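Diadenosine tetraphosphatase, putative (Trypanosoma brucei, PDB 2QJC) probably hydrolyses diadenosine tetraphosphate or related phosphoesters, as a manganese-binding member of the calcineurin-like metallophosphoesterase family. Local coordinates at residues A[25-30]-A[64-69]; A[69-74]-A[120-125]. All blocks are in the same frame, centred on the assembly; numbering follows the deposited sequence.

Contact 1: residues A[25-30]-A[64-69]. With MN (manganese (II) ion), chain B.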
loop_
_atom_site.group_PDB
_atom_site.type_symbol
_atom_site.label_atom_id
_atom_site.label_comp_id
_atom_site.label_asym_id
_atom_site.label_seq_id
_atom_site.Cartn_x
_atom_site.Cartn_y
_atom_site.Cartn_z
ATOM N N GLY A 25 5.863 -1.320 1.650
ATOM C CA GLY A 25 5.233 -1.937 0.492
ATOM C C GLY A 25 4.415 -3.178 0.804
ATOM O O GLY A 25 4.244 -3.538 1.973
ATOM N N ASP A 26 3.918 -3.840 -0.243
ATOM C CA ASP A 26 3.078 -5.032 -0.086
ATOM C C ASP A 26 3.705 -6.077 0.839
ATOM O O ASP A 26 4.774 -6.612 0.551
ATOM C CB ASP A 26 2.776 -5.657 -1.464
ATOM C CG ASP A 26 2.000 -4.715 -2.386
ATOM O OD1 ASP A 26 2.374 -3.522 -2.486
ATOM O OD2 ASP A 26 1.021 -5.168 -3.027
ATOM N N ILE A 27 3.026 -6.364 1.948
ATOM C CA ILE A 27 3.514 -7.345 2.924
ATOM C C ILE A 27 3.061 -8.785 2.613
ATOM O O ILE A 27 3.846 -9.731 2.720
ATOM C CB ILE A 27 3.074 -6.952 4.355
ATOM C CG1 ILE A 27 3.680 -5.593 4.729
ATOM C CG2 ILE A 27 3.558 -7.992 5.345
ATOM C CD1 ILE A 27 3.074 -4.951 5.971
ATOM N N HIS A 28 1.799 -8.948 2.230
ATOM C CA HIS A 28 1.275 -10.266 1.882
ATOM C C HIS A 28 1.666 -11.373 2.866
ATOM O O HIS A 28 2.318 -12.347 2.488
ATOM C CB HIS A 28 1.739 -10.656 0.465
ATOM C CG HIS A 28 0.897 -10.077 -0.631
ATOM N ND1 HIS A 28 -0.458 -10.312 -0.730
ATOM C CD2 HIS A 28 1.221 -9.294 -1.689
ATOM C CE1 HIS A 28 -0.933 -9.700 -1.801
ATOM N NE2 HIS A 28 0.064 -9.077 -2.400
ATOM N N GLY A 29 1.277 -11.210 4.124
ATOM C CA GLY A 29 1.571 -12.210 5.136
ATOM C C GLY A 29 3.023 -12.541 5.445
ATOM O O GLY A 29 3.280 -13.542 6.114
ATOM N N CYS A 30 3.974 -11.737 4.970
ATOM C CA CYS A 30 5.388 -12.004 5.256
ATOM C C CYS A 30 5.818 -11.297 6.544
ATOM O O CYS A 30 6.596 -10.334 6.514
ATOM C CB CYS A 30 6.268 -11.547 4.096
ATOM S SG CYS A 30 6.022 -12.476 2.558
ATOM N N PHE A 64 -2.516 -13.511 9.306
ATOM C CA PHE A 64 -3.057 -13.103 10.598
ATOM C C PHE A 64 -2.053 -12.418 11.527
ATOM O O PHE A 64 -2.393 -11.447 12.205
ATOM C CB PHE A 64 -3.680 -14.315 11.303
ATOM C CG PHE A 64 -4.774 -14.987 10.507
ATOM C CD1 PHE A 64 -5.543 -14.261 9.598
ATOM C CD2 PHE A 64 -5.054 -16.340 10.687
ATOM C CE1 PHE A 64 -6.574 -14.867 8.881
ATOM C CE2 PHE A 64 -6.084 -16.960 9.976
ATOM C CZ PHE A 64 -6.847 -16.220 9.071
ATOM N N GLY A 65 -0.824 -12.923 11.555
ATOM C CA GLY A 65 0.194 -12.332 12.404
ATOM C C GLY A 65 0.577 -10.941 11.941
ATOM O O GLY A 65 0.855 -10.056 12.754
ATOM N N VAL A 66 0.593 -10.750 10.625
ATOM C CA VAL A 66 0.929 -9.465 10.030
ATOM C C VAL A 66 -0.035 -8.385 10.493
ATOM O O VAL A 66 0.380 -7.301 10.905
ATOM C CB VAL A 66 0.865 -9.531 8.483
ATOM C CG1 VAL A 66 0.665 -8.128 7.901
ATOM C CG2 VAL A 66 2.137 -10.149 7.942
ATOM N N VAL A 67 -1.325 -8.696 10.425
ATOM C CA VAL A 67 -2.362 -7.753 10.798
ATOM C C VAL A 67 -2.401 -7.463 12.288
ATOM O O VAL A 67 -2.667 -6.329 12.694
ATOM C CB VAL A 67 -3.738 -8.256 10.301
ATOM C CG1 VAL A 67 -4.857 -7.383 10.835
ATOM C CG2 VAL A 67 -3.752 -8.255 8.769
ATOM N N ARG A 68 -2.129 -8.480 13.100
ATOM C CA ARG A 68 -2.123 -8.311 14.551
ATOM C C ARG A 68 -0.911 -7.511 15.015
ATOM O O ARG A 68 -0.984 -6.779 15.996
ATOM C CB ARG A 68 -2.153 -9.679 15.239
ATOM C CG ARG A 68 -3.553 -10.241 15.360
ATOM C CD ARG A 68 -3.545 -11.723 15.680
ATOM N NE ARG A 68 -4.901 -12.208 15.922
ATOM C CZ ARG A 68 -5.261 -13.484 15.846
ATOM N NH1 ARG A 68 -4.363 -14.410 15.533
ATOM N NH2 ARG A 68 -6.523 -13.831 16.073
ATOM N N LEU A 69 0.203 -7.661 14.311
ATOM C CA LEU A 69 1.409 -6.921 14.643
ATOM C C LEU A 69 1.148 -5.437 14.391
ATOM O O LEU A 69 1.431 -4.586 15.240
ATOM C CB LEU A 69 2.583 -7.393 13.776
ATOM C CG LEU A 69 3.864 -6.553 13.878
ATOM C CD1 LEU A 69 4.320 -6.488 15.330
ATOM C CD2 LEU A 69 4.947 -7.157 13.022
HETATM MN MN MN B . 0.120 -7.052 -3.814
HETATM O O HOH W 1 2.051 -7.569 -4.830
#

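Contact 2: residues A[69-74]-A[120-125]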
loop_
_atom_site.group_PDB
_atom_site.type_symbol
_atom_site.label_atom_id
_atom_site.label_comp_id
_atom_site.label_asym_id
_atom_site.label_seq_id
_atom_site.Cartn_x
_atom_site.Cartn_y
_atom_site.Cartn_z
ATOM N N LEU A 69 0.203 -7.661 14.311
ATOM C CA LEU A 69 1.409 -6.921 14.643
ATOM C C LEU A 69 1.148 -5.437 14.391
ATOM O O LEU A 69 1.431 -4.586 15.240
ATOM C CB LEU A 69 2.583 -7.393 13.776
ATOM C CG LEU A 69 3.864 -6.553 13.878
ATOM C CD1 LEU A 69 4.320 -6.488 15.330
ATOM C CD2 LEU A 69 4.947 -7.157 13.022
ATOM N N LEU A 70 0.606 -5.130 13.218
ATOM C CA LEU A 70 0.306 -3.748 12.863
ATOM C C LEU A 70 -0.683 -3.139 13.852
ATOM O O LEU A 70 -0.576 -1.958 14.202
ATOM C CB LEU A 70 -0.248 -3.677 11.435
ATOM C CG LEU A 70 0.758 -4.125 10.369
ATOM C CD1 LEU A 70 0.092 -4.188 9.005
ATOM C CD2 LEU A 70 1.943 -3.163 10.354
ATOM N N LYS A 71 -1.637 -3.947 14.308
ATOM C CA LYS A 71 -2.637 -3.490 15.271
ATOM C C LYS A 71 -2.004 -3.117 16.617
ATOM O O LYS A 71 -2.241 -2.029 17.139
ATOM C CB LYS A 71 -3.698 -4.572 15.492
ATOM C CG LYS A 71 -4.744 -4.224 16.544
ATOM C CD LYS A 71 -5.774 -5.343 16.671
ATOM C CE LYS A 71 -6.743 -5.103 17.824
ATOM N NZ LYS A 71 -7.454 -3.795 17.725
ATOM N N ARG A 72 -1.197 -4.019 17.174
ATOM C CA ARG A 72 -0.554 -3.757 18.458
ATOM C C ARG A 72 0.393 -2.563 18.364
ATOM O O ARG A 72 0.648 -1.887 19.361
ATOM C CB ARG A 72 0.212 -5.000 18.943
ATOM C CG ARG A 72 1.539 -5.248 18.234
ATOM C CD ARG A 72 1.819 -6.742 18.059
ATOM N NE ARG A 72 2.371 -7.400 19.243
ATOM C CZ ARG A 72 3.592 -7.176 19.725
ATOM N NH1 ARG A 72 4.397 -6.302 19.133
ATOM N NH2 ARG A 72 4.021 -7.849 20.786
ATOM N N LEU A 73 0.914 -2.301 17.167
ATOM C CA LEU A 73 1.832 -1.180 16.967
ATOM C C LEU A 73 1.128 0.149 16.735
ATOM O O LEU A 73 1.767 1.199 16.726
ATOM C CB LEU A 73 2.769 -1.454 15.788
ATOM C CG LEU A 73 3.849 -2.510 16.009
ATOM C CD1 LEU A 73 4.664 -2.673 14.738
ATOM C CD2 LEU A 73 4.744 -2.098 17.174
ATOM N N GLY A 74 -0.186 0.104 16.554
ATOM C CA GLY A 74 -0.936 1.326 16.308
ATOM C C GLY A 74 -0.689 1.834 14.897
ATOM O O GLY A 74 -0.977 2.987 14.576
ATOM N N GLU A 120 -10.436 -9.330 10.994
ATOM C CA GLU A 120 -11.484 -8.825 10.114
ATOM C C GLU A 120 -11.881 -7.391 10.471
ATOM O O GLU A 120 -12.201 -6.586 9.590
ATOM C CB GLU A 120 -12.707 -9.738 10.194
ATOM C CG GLU A 120 -13.905 -9.265 9.399
ATOM C CD GLU A 120 -15.099 -10.182 9.578
ATOM O OE1 GLU A 120 -14.966 -11.393 9.296
ATOM O OE2 GLU A 120 -16.170 -9.698 10.005
ATOM N N THR A 121 -11.854 -7.076 11.762
ATOM C CA THR A 121 -12.211 -5.742 12.227
ATOM C C THR A 121 -11.174 -4.703 11.817
ATOM O O THR A 121 -11.531 -3.615 11.368
ATOM C CB THR A 121 -12.382 -5.722 13.761
ATOM O OG1 THR A 121 -13.523 -6.510 14.115
ATOM C CG2 THR A 121 -12.581 -4.308 14.264
ATOM N N TYR A 122 -9.896 -5.046 11.965
ATOM C CA TYR A 122 -8.810 -4.139 11.604
ATOM C C TYR A 122 -8.869 -3.792 10.123
ATOM O O TYR A 122 -8.729 -2.625 9.750
ATOM C CB TYR A 122 -7.447 -4.765 11.920
ATOM C CG TYR A 122 -6.269 -3.874 11.574
ATOM C CD1 TYR A 122 -5.774 -2.942 12.488
ATOM C CD2 TYR A 122 -5.671 -3.939 10.314
ATOM C CE1 TYR A 122 -4.702 -2.092 12.154
ATOM C CE2 TYR A 122 -4.607 -3.093 9.965
ATOM C CZ TYR A 122 -4.127 -2.177 10.886
ATOM O OH TYR A 122 -3.078 -1.354 10.536
ATOM N N LEU A 123 -9.068 -4.809 9.286
ATOM C CA LEU A 123 -9.144 -4.621 7.835
ATOM C C LEU A 123 -10.379 -3.829 7.428
ATOM O O LEU A 123 -10.347 -3.026 6.497
ATOM C CB LEU A 123 -9.191 -5.974 7.117
ATOM C CG LEU A 123 -7.986 -6.913 7.216
ATOM C CD1 LEU A 123 -8.236 -8.138 6.351
ATOM C CD2 LEU A 123 -6.734 -6.196 6.760
ATOM N N SER A 124 -11.469 -4.072 8.138
ATOM C CA SER A 124 -12.737 -3.428 7.853
ATOM C C SER A 124 -12.744 -1.923 8.116
ATOM O O SER A 124 -13.665 -1.228 7.707
ATOM C CB SER A 124 -13.834 -4.108 8.674
ATOM O OG SER A 124 -15.114 -3.652 8.286
ATOM N N GLN A 125 -11.716 -1.416 8.788
ATOM C CA GLN A 125 -11.662 0.011 9.089
ATOM C C GLN A 125 -10.612 0.779 8.290
ATOM O O GLN A 125 -10.413 1.971 8.514
ATOM C CB GLN A 125 -11.418 0.212 10.590
ATOM C CG GLN A 125 -10.135 -0.430 11.103
ATOM C CD GLN A 125 -10.093 -0.512 12.623
ATOM O OE1 GLN A 125 -10.179 0.505 13.315
ATOM N NE2 GLN A 125 -9.961 -1.727 13.147
#

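Contact 1: residues A[25-30]-A[64-69]
Val-66 meets the loop 25-30 with both of its methyls, and all contacts across the two segments are van der Waals packing: methyl on methyl at Ile-27, methyl on backbone at Gly-29 and Cys-30. CG2 of Val-66 lies against the backbone of the loop, 3.5 Å from CA of Gly-29, and is also 3.8 Å from N of Cys-30. Earlier in the turn, at its first position, the branch methyl CG2 of Ile-27 comes to 3.7 Å from Val-66 CG2 and 3.9 Å from Val-66 CG1, so it faces the fork of the valine. The Ile-27 torsion (chi1 -62°) sets CG2 anti to the backbone N and leaves the longer CG1 branch to run elsewhere; the side chain of Ile-27 also packs on Leu-34 of helix 31-41.

Backbone bonding shapes the loop. Residues Ile-27 to Cys-30 form a type I' turn closed by Cys-30 N to Ile-27 O at 3.0 Å, and the positive phi of Gly-29 (61°) suits that turn. Cys-30 then takes the N-cap position before helix 31-41. The loop follows strand 21-24, and its sequence Gly-Asp-Ile-His-Gly is the GDxHG motif of calcineurin-like phosphoesterases.

Metal coordination occupies a different side of the same loop. Asp-26 OD2 binds manganese at 2.2 Å and His-28 NE2 at 2.5 Å, with a water and Asp-55 also in the shell. The other polar atoms of these two ligands are held as well: His-28 ND1 bonds to Val-57 O, and Asp-26 OD1 accepts from His-204 N, which would help fix the rotation of imidazole and carboxylate.

Contact 2: residues A[69-74]-A[120-125]
Tyr-122 reaches across from helix 117-124 to helix 63-73 and meets Leu-70 and Lys-71 through CD1, CE1, CZ and OH. With CG anti to the backbone N (chi1 -180°), the ring is carried outward from its own helix and lies alongside the last turns of the other. The closely packed part is at the far end of that ring: CB of Leu-70 stands 3.8 Å from Tyr-122 OH and 4.2 Å from CZ, while CE1 approaches CA of Lys-71 to 4.0 Å. Both aliphatic carbons approach the ring obliquely. The phenol therefore touches the backbone and the first side-chain carbon of the helix, and the leucine side chain also packs on Leu-34 of helix 31-41.

Closer to the solvent the contact thins. Lys-71 offers CB to Tyr-122 CD1 at 4.0 Å, but its chain then runs extended to CE and bends at the last torsion (chi4 56°), with the amine leaving the ring behind. Just past the end of helix 117-124, Gln-125 turns its NE2 to a weak bond with Thr-121 O in its own segment.

Helix 63-73 ends here in a Schellman motif, with Gly-74 at positive phi (74°) and its N bonded to Lys-71 O. Just beyond, Ala-75 O is hydrogen-bonded to Tyr-122 OH. Helix 117-124 packs on helix 63-73, and through Leu-123 and Glu-120 also on helix 81-91, within the calcineurin-like phosphoesterase fold. The chemistry implies a tyrosine with a largely hydrocarbon surround whose buried hydroxyl is satisfied by a backbone carbonyl, linking helix 117-124 to the chain immediately after the Schellman turn.

How the contacts relate
Helix 63-73 serves both contacts, which share Leu-69 and have centres about 10 Å apart. Contact 1 places the helix against the metal-binding loop, whereas contact 2 joins a later part of it to helix 117-124. Between them Val-67 bridges directly: its CG1 lies 3.6 Å from CD2 of Tyr-122, and its CG2 is 4.1 Å from Leu-123 CD2, both apolar packing. A path of contacts therefore runs from manganese through loop 25-30 and helix 63-73 to helix 117-124. Contact 1 contains metal ligands itself; contact 2 is remote, with the Leu-70 side chain about 13 Å from a bound manganese and about 11 Å from that of His-28.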